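Local coordinates for protein amine oxidase (Emericella nidulans, PDB 3PGB) that probably oxidises primary amines, using a copper ion and one topaquinone cofactor in each subunit, at residues S50-T55 and C759-Q764; E59-K64 and S339-R344; N113-I118 and Q651-P656. All blocks are in the same frame, centred on the assembly; numbering follows the deposited sequence.

Contact 1: residues S50-T55 and C759-Q764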
# COMPACT_ATOMS: atom_id res chain seq x y z
N SER A 50 -34.64 4.18 19.50
CA SER A 50 -34.94 5.18 18.47
C SER A 50 -34.02 5.05 17.25
O SER A 50 -32.85 4.69 17.40
CB SER A 50 -34.82 6.59 19.05
OG SER A 50 -35.83 6.84 20.01
N PRO A 51 -34.53 5.34 16.04
CA PRO A 51 -33.70 5.30 14.84
C PRO A 51 -32.48 6.21 14.88
O PRO A 51 -32.55 7.31 15.44
CB PRO A 51 -34.66 5.75 13.73
CG PRO A 51 -36.00 5.36 14.22
CD PRO A 51 -35.96 5.52 15.71
N CYS A 52 -31.38 5.76 14.28
CA CYS A 52 -30.20 6.60 14.12
C CYS A 52 -30.55 7.77 13.20
O CYS A 52 -31.32 7.62 12.24
CB CYS A 52 -29.03 5.81 13.52
SG CYS A 52 -28.57 4.31 14.40
N GLN A 53 -29.97 8.93 13.50
CA GLN A 53 -30.20 10.14 12.71
C GLN A 53 -29.07 10.31 11.69
O GLN A 53 -27.98 10.75 12.03
CB GLN A 53 -30.27 11.36 13.64
CG GLN A 53 -31.19 11.20 14.85
CD GLN A 53 -31.12 12.38 15.81
OE1 GLN A 53 -30.58 13.45 15.49
NE2 GLN A 53 -31.69 12.20 17.00
N ILE A 54 -29.34 9.93 10.44
CA ILE A 54 -28.35 10.02 9.38
C ILE A 54 -28.42 11.43 8.78
O ILE A 54 -29.00 11.65 7.72
CB ILE A 54 -28.57 8.95 8.29
CG1 ILE A 54 -28.34 7.54 8.87
CG2 ILE A 54 -27.64 9.16 7.11
CD1 ILE A 54 -29.50 6.99 9.67
N THR A 55 -27.82 12.37 9.49
CA THR A 55 -27.91 13.77 9.13
C THR A 55 -26.95 14.10 7.99
O THR A 55 -25.81 13.64 8.00
CB THR A 55 -27.62 14.67 10.34
OG1 THR A 55 -26.60 14.08 11.15
CG2 THR A 55 -28.88 14.82 11.20
N CYS A 759 -28.86 3.28 18.95
CA CYS A 759 -29.85 3.64 17.93
C CYS A 759 -30.01 2.52 16.93
O CYS A 759 -29.24 1.57 16.95
CB CYS A 759 -29.48 4.96 17.23
SG CYS A 759 -27.95 4.92 16.24
N SER A 760 -31.00 2.64 16.05
CA SER A 760 -31.32 1.58 15.09
C SER A 760 -31.33 2.10 13.66
O SER A 760 -31.61 3.27 13.42
CB SER A 760 -32.69 0.98 15.41
OG SER A 760 -33.70 1.97 15.34
N VAL A 761 -31.02 1.22 12.71
CA VAL A 761 -31.09 1.58 11.30
C VAL A 761 -31.84 0.50 10.55
O VAL A 761 -31.72 -0.68 10.86
CB VAL A 761 -29.67 1.75 10.67
CG1 VAL A 761 -28.92 2.86 11.36
CG2 VAL A 761 -28.89 0.46 10.74
N VAL A 762 -32.63 0.92 9.57
CA VAL A 762 -33.22 -0.01 8.63
C VAL A 762 -32.33 -0.04 7.40
O VAL A 762 -32.04 1.01 6.82
CB VAL A 762 -34.66 0.38 8.26
CG1 VAL A 762 -35.18 -0.51 7.13
CG2 VAL A 762 -35.55 0.28 9.49
N LEU A 763 -31.88 -1.24 7.04
CA LEU A 763 -30.99 -1.44 5.90
C LEU A 763 -31.78 -1.88 4.68
O LEU A 763 -32.24 -3.01 4.62
CB LEU A 763 -29.95 -2.52 6.20
CG LEU A 763 -28.87 -2.19 7.21
CD1 LEU A 763 -28.02 -3.41 7.45
CD2 LEU A 763 -28.02 -1.02 6.73
N GLN A 764 -31.93 -0.97 3.73
CA GLN A 764 -32.52 -1.32 2.44
C GLN A 764 -31.42 -1.83 1.52
O GLN A 764 -30.25 -1.51 1.71
CB GLN A 764 -33.23 -0.10 1.80
CG GLN A 764 -34.75 -0.03 2.06
CD GLN A 764 -35.15 0.99 3.13
OE1 GLN A 764 -35.88 0.65 4.06
NE2 GLN A 764 -34.69 2.23 2.99
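Cys-52 and Cys-759 are joined covalently through a disulfide, with 2.0 Å between Cys-52 SG and Cys-759 SG and a torsion of 88° about the S-S bond, close to the relaxed right angle. Around it lies the dense part of the contact. Val-761 CG1 presses on Cys-52 SG at 3.4 Å, and in Cys-759 the sulphur sits between the backbone N and the carbonyl carbon (chi1 64°), which brings it to its partner. Beside the sulphurs the backbones meet at one isolated bridge, Pro-51 with Ser-760. Cys-52 N gives a short, nearly straight hydrogen bond to Ser-760 O (2.6 Å, 170° at the hydrogen), while Ser-760 N reaches Ser-50 O over 3.1 Å. The same two carbonyls also receive CA-H...O contacts, from Pro-51 CA and Cys-759 CA respectively, so each oxygen is met by both an N-H and a C-H.

The packing thins away from the disulfide. The exposed side chain of Ser-50 points away from the strand, Pro-51 only grazes it through CB, and Ile-54 CD1 barely touches Val-761 CG1, at 4.5 Å. Strand 759-763 pairs antiparallel with a strand of the second subunit, and Cys-52 also packs on Leu-763 of that subunit, which places the disulfide beside the dimer interface.

The oxidised sulphur pair covalently ties the N-terminal arm to a strand some seven hundred residues later, more firmly than the two backbone bonds could, and is consistent with a secreted, glycosylated protein that matures in an oxidising environment.

Contact 2: residues E59-K64 and S339-R344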
# COMPACT_ATOMS: atom_id res chain seq x y z
N GLU A 59 -24.25 22.67 6.45
CA GLU A 59 -24.21 23.74 5.45
C GLU A 59 -23.40 24.90 6.00
O GLU A 59 -23.83 25.55 6.95
CB GLU A 59 -25.61 24.28 5.15
CG GLU A 59 -26.49 23.41 4.30
CD GLU A 59 -27.84 24.06 4.06
OE1 GLU A 59 -28.87 23.48 4.48
OE2 GLU A 59 -27.86 25.17 3.48
N ILE A 60 -22.25 25.16 5.39
CA ILE A 60 -21.45 26.32 5.74
C ILE A 60 -21.24 27.20 4.51
O ILE A 60 -21.56 26.81 3.38
CB ILE A 60 -20.10 25.93 6.35
CG1 ILE A 60 -19.29 25.05 5.39
CG2 ILE A 60 -20.31 25.20 7.68
CD1 ILE A 60 -17.81 25.06 5.69
N LYS A 61 -20.69 28.40 4.74
CA LYS A 61 -20.29 29.27 3.65
C LYS A 61 -18.78 29.46 3.66
O LYS A 61 -18.20 29.91 4.66
CB LYS A 61 -21.05 30.60 3.70
CG LYS A 61 -22.46 30.47 3.09
CD LYS A 61 -23.23 31.78 3.03
CE LYS A 61 -24.64 31.56 2.47
NZ LYS A 61 -25.40 32.83 2.25
N ALA A 62 -18.14 29.11 2.55
CA ALA A 62 -16.69 29.24 2.41
C ALA A 62 -16.27 30.68 2.66
O ALA A 62 -17.01 31.60 2.31
CB ALA A 62 -16.24 28.81 1.02
N PRO A 63 -15.10 30.89 3.29
CA PRO A 63 -14.64 32.26 3.60
C PRO A 63 -14.37 33.12 2.36
O PRO A 63 -14.43 34.34 2.44
CB PRO A 63 -13.35 32.03 4.39
CG PRO A 63 -12.92 30.67 4.06
CD PRO A 63 -14.15 29.87 3.79
N LYS A 64 -14.07 32.48 1.23
CA LYS A 64 -13.79 33.19 -0.01
C LYS A 64 -14.56 32.55 -1.16
O LYS A 64 -15.02 31.41 -1.04
CB LYS A 64 -12.30 33.12 -0.31
CG LYS A 64 -11.42 33.73 0.77
CD LYS A 64 -11.54 35.26 0.79
CE LYS A 64 -10.70 35.86 1.91
NZ LYS A 64 -10.83 37.34 1.98
N SER A 339 -18.52 19.30 6.70
CA SER A 339 -19.27 20.49 6.30
C SER A 339 -18.99 20.83 4.86
O SER A 339 -17.87 20.66 4.38
CB SER A 339 -18.90 21.65 7.21
OG SER A 339 -18.93 21.24 8.57
N VAL A 340 -20.00 21.32 4.16
CA VAL A 340 -19.90 21.60 2.73
C VAL A 340 -20.60 22.91 2.36
O VAL A 340 -21.69 23.21 2.87
CB VAL A 340 -20.54 20.47 1.91
CG1 VAL A 340 -20.72 20.89 0.45
CG2 VAL A 340 -19.70 19.20 2.00
N ASP A 341 -19.96 23.68 1.49
CA ASP A 341 -20.60 24.76 0.76
C ASP A 341 -20.84 24.22 -0.64
O ASP A 341 -19.91 24.07 -1.43
CB ASP A 341 -19.71 26.01 0.74
CG ASP A 341 -20.39 27.23 0.11
OD1 ASP A 341 -21.34 27.06 -0.69
OD2 ASP A 341 -19.94 28.36 0.41
N ALA A 342 -22.09 23.91 -0.95
CA ALA A 342 -22.45 23.33 -2.24
C ALA A 342 -22.26 24.32 -3.39
O ALA A 342 -21.89 23.93 -4.49
CB ALA A 342 -23.89 22.82 -2.21
N GLU A 343 -22.53 25.60 -3.13
CA GLU A 343 -22.43 26.63 -4.17
C GLU A 343 -20.96 26.96 -4.46
O GLU A 343 -20.59 27.15 -5.62
CB GLU A 343 -23.20 27.90 -3.76
N ARG A 344 -20.14 27.01 -3.42
CA ARG A 344 -18.70 27.28 -3.59
C ARG A 344 -17.84 26.01 -3.63
O ARG A 344 -16.61 26.12 -3.66
CB ARG A 344 -18.20 28.23 -2.50
CG ARG A 344 -18.92 29.57 -2.52
CD ARG A 344 -18.27 30.60 -1.62
NE ARG A 344 -18.94 31.90 -1.72
CZ ARG A 344 -18.62 32.97 -0.98
NH1 ARG A 344 -17.65 32.92 -0.08
NH2 ARG A 344 -19.30 34.11 -1.15
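The guanidinium of Arg-344 has the carbonyl carbon of Pro-63 at its edge, near its plane, while Ala-62 O and Lys-64 O approach NH1 obliquely, with Ala-62 O 2.8 Å from Arg-344 NH1. The other terminal nitrogen, NH2, forms a salt bridge with Glu-65, and Lys-64 O takes a hydrogen bond from the hydroxyl of Tyr-355. The second flat group, the Asp-341 carboxylate, is held by both of its oxygens. Its OD2 turns the anti lone pair to Ala-62 N, 2.9 Å away and almost straight at 167°. Its OD1 is approached from well above the carboxylate plane by Arg-344 N, at 3.0 Å. With CG anti to the backbone N (chi1 -174°), the carboxylate carbon lies near Ile-60 O and Ala-62 N. Asp-341 CB rests 3.3 Å from Ile-60 O.

Apolar packing is modest. Ala-62 CB lies 3.8 Å from Arg-344 CD. Toward the strand, Ile-60 lays CG1, CG2 and CD1 against Ser-339 CB. One backbone bond, Ile-60 N to Val-340 O at 3.2 Å, closes the pairing.

This is a short parallel bridge, Glu-59 with Val-340, that sets strand 58-59 beside strand 339-341, whose other neighbour, 346-349, runs antiparallel. At the last residue of the strand, Asp-341 forms an Asx motif with the backbone N of Arg-344; the contact joins the N-terminal arm to the beta-rich copper amine oxidase domain.

Contact 3: residues N113-I118 and Q651-P656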
# COMPACT_ATOMS: atom_id res chain seq x y z
N ASN A 113 -4.01 33.23 -11.94
CA ASN A 113 -2.64 33.06 -11.50
C ASN A 113 -2.57 32.99 -9.98
O ASN A 113 -3.37 33.62 -9.29
CB ASN A 113 -1.77 34.21 -12.03
CG ASN A 113 -1.62 34.20 -13.54
OD1 ASN A 113 -1.74 33.15 -14.18
ND2 ASN A 113 -1.36 35.36 -14.13
N LYS A 114 -1.62 32.21 -9.46
CA LYS A 114 -1.43 32.09 -8.02
C LYS A 114 -1.15 33.45 -7.38
O LYS A 114 -1.59 33.73 -6.26
CB LYS A 114 -0.29 31.12 -7.71
CG LYS A 114 -0.09 30.78 -6.25
CD LYS A 114 1.10 29.85 -6.06
CE LYS A 114 1.43 29.64 -4.59
NZ LYS A 114 2.34 28.48 -4.40
N SER A 115 -0.42 34.30 -8.10
CA SER A 115 -0.10 35.65 -7.63
C SER A 115 -1.35 36.53 -7.47
O SER A 115 -1.33 37.48 -6.68
CB SER A 115 0.94 36.31 -8.55
OG SER A 115 0.50 36.31 -9.90
N GLU A 116 -2.41 36.23 -8.22
CA GLU A 116 -3.73 36.86 -8.04
C GLU A 116 -4.53 36.21 -6.91
O GLU A 116 -5.21 36.90 -6.15
CB GLU A 116 -4.58 36.74 -9.30
CG GLU A 116 -4.23 37.66 -10.45
CD GLU A 116 -5.18 37.45 -11.63
OE1 GLU A 116 -6.19 38.18 -11.71
OE2 GLU A 116 -4.93 36.52 -12.44
N ALA A 117 -4.48 34.88 -6.84
CA ALA A 117 -5.30 34.12 -5.90
C ALA A 117 -4.85 34.30 -4.45
O ALA A 117 -5.68 34.51 -3.57
CB ALA A 117 -5.29 32.66 -6.28
N ILE A 118 -3.54 34.25 -4.20
CA ILE A 118 -3.01 34.27 -2.83
C ILE A 118 -3.37 35.55 -2.06
O ILE A 118 -3.79 35.46 -0.91
CB ILE A 118 -1.47 34.03 -2.81
CG1 ILE A 118 -1.14 32.60 -3.25
CG2 ILE A 118 -0.90 34.30 -1.41
CD1 ILE A 118 -1.39 31.54 -2.20
N GLN A 651 8.06 27.42 -8.73
CA GLN A 651 6.71 27.79 -9.14
C GLN A 651 6.74 29.02 -10.05
O GLN A 651 7.47 29.98 -9.81
CB GLN A 651 5.83 28.07 -7.91
CG GLN A 651 4.31 28.08 -8.19
CD GLN A 651 3.79 29.37 -8.81
OE1 GLN A 651 4.40 30.44 -8.68
NE2 GLN A 651 2.66 29.28 -9.50
N HIS A 652 5.95 28.96 -11.11
CA HIS A 652 5.69 30.10 -11.96
C HIS A 652 4.24 30.05 -12.38
O HIS A 652 3.67 28.97 -12.53
CB HIS A 652 6.58 30.07 -13.20
CG HIS A 652 8.04 30.21 -12.89
ND1 HIS A 652 8.55 31.31 -12.24
CD2 HIS A 652 9.08 29.39 -13.14
CE1 HIS A 652 9.86 31.16 -12.10
NE2 HIS A 652 10.20 30.00 -12.64
N ASP A 653 3.64 31.21 -12.57
CA ASP A 653 2.27 31.26 -13.05
C ASP A 653 2.20 30.90 -14.53
O ASP A 653 1.16 30.47 -15.01
CB ASP A 653 1.64 32.63 -12.77
CG ASP A 653 1.44 32.86 -11.28
OD1 ASP A 653 1.18 31.87 -10.56
OD2 ASP A 653 1.54 34.01 -10.82
N PHE A 654 3.32 31.03 -15.23
CA PHE A 654 3.43 30.59 -16.63
C PHE A 654 3.79 29.09 -16.78
O PHE A 654 4.03 28.62 -17.90
CB PHE A 654 4.41 31.48 -17.42
CG PHE A 654 5.76 31.65 -16.77
CD1 PHE A 654 6.76 30.71 -16.97
CD2 PHE A 654 6.04 32.78 -16.00
CE1 PHE A 654 8.01 30.88 -16.39
CE2 PHE A 654 7.29 32.95 -15.41
CZ PHE A 654 8.28 32.00 -15.60
N GLU A 655 3.82 28.35 -15.67
CA GLU A 655 3.93 26.89 -15.70
C GLU A 655 2.87 26.27 -14.79
O GLU A 655 3.21 25.64 -13.78
CB GLU A 655 5.34 26.45 -15.25
CG GLU A 655 6.47 26.81 -16.20
CD GLU A 655 7.86 26.64 -15.59
OE1 GLU A 655 7.98 26.28 -14.39
OE2 GLU A 655 8.85 26.88 -16.32
N PRO A 656 1.59 26.45 -15.13
CA PRO A 656 0.52 25.92 -14.27
C PRO A 656 0.37 24.40 -14.36
O PRO A 656 0.03 23.76 -13.36
CB PRO A 656 -0.74 26.61 -14.81
CG PRO A 656 -0.41 26.89 -16.24
CD PRO A 656 1.04 27.22 -16.27
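Asn-113 lays its side-chain amide against the carboxylate of Asp-653, the two planes only 3° apart and stacked, with Asn-113 CG 3.7 Å from Asp-653 CB. The setting is the N-terminus of helix 114-122, with Asn-113 at the N-cap position, though its own side chain makes no capping bond. Asp-653, from the type I turn His-652 to Glu-655, turns its carboxylate to the N-H groups of the first turn.

Each oxygen has its own share. Asp-653 OD2 accepts the Ser-115 hydroxyl at 2.7 Å, Ser-115 OG meeting that oxygen nearly along its C-O bond, and takes a weak bond from Ser-115 N as well. Asp-653 OD1 takes a weak bond from Lys-114 N, 3.0 Å away. A negative group at this helix end would be favoured by the helix dipole and the N-H groups there, and would probably stay ionised.

The Lys-114 chain runs extended past Gln-651 and leads its ammonium into salt bridges with Asp-541, Asp-543 and Asp-687, all ligands of a calcium ion. The helix start is thus tied to the second shell of that metal site.

Gln-651 completes the grip: a bend at chi2 (-80°) brings CD, and the amide it carries, round toward Asp-653. NE2 packs 3.8 Å from Lys-114 CD and donates a nearly straight bond to Asp-653 OD1 at 3.2 Å, that oxygen lying nearly in the amide plane.

None of the three contacts is wholly buried. Contacts 1 and 2 share the N-terminal arm, contact 3 does not. The first two follow each other along that arm, their centres about 27 Å apart, and both bind it to beta structure by backbone bridges. Contact 1, farthest from the chain's centre, adds a covalent sulphur bond beside the dimer interface, whereas contact 2 adds an aspartate carboxylate that takes a backbone N-H, and packing by an arginine. Contact 3, a surface contact between a helix start and a turn, lacks strand pairing and is carried by one carboxylate near a calcium site. Along the chain, contact 1 encloses both others, while the segments of contacts 2 and 3 alternate.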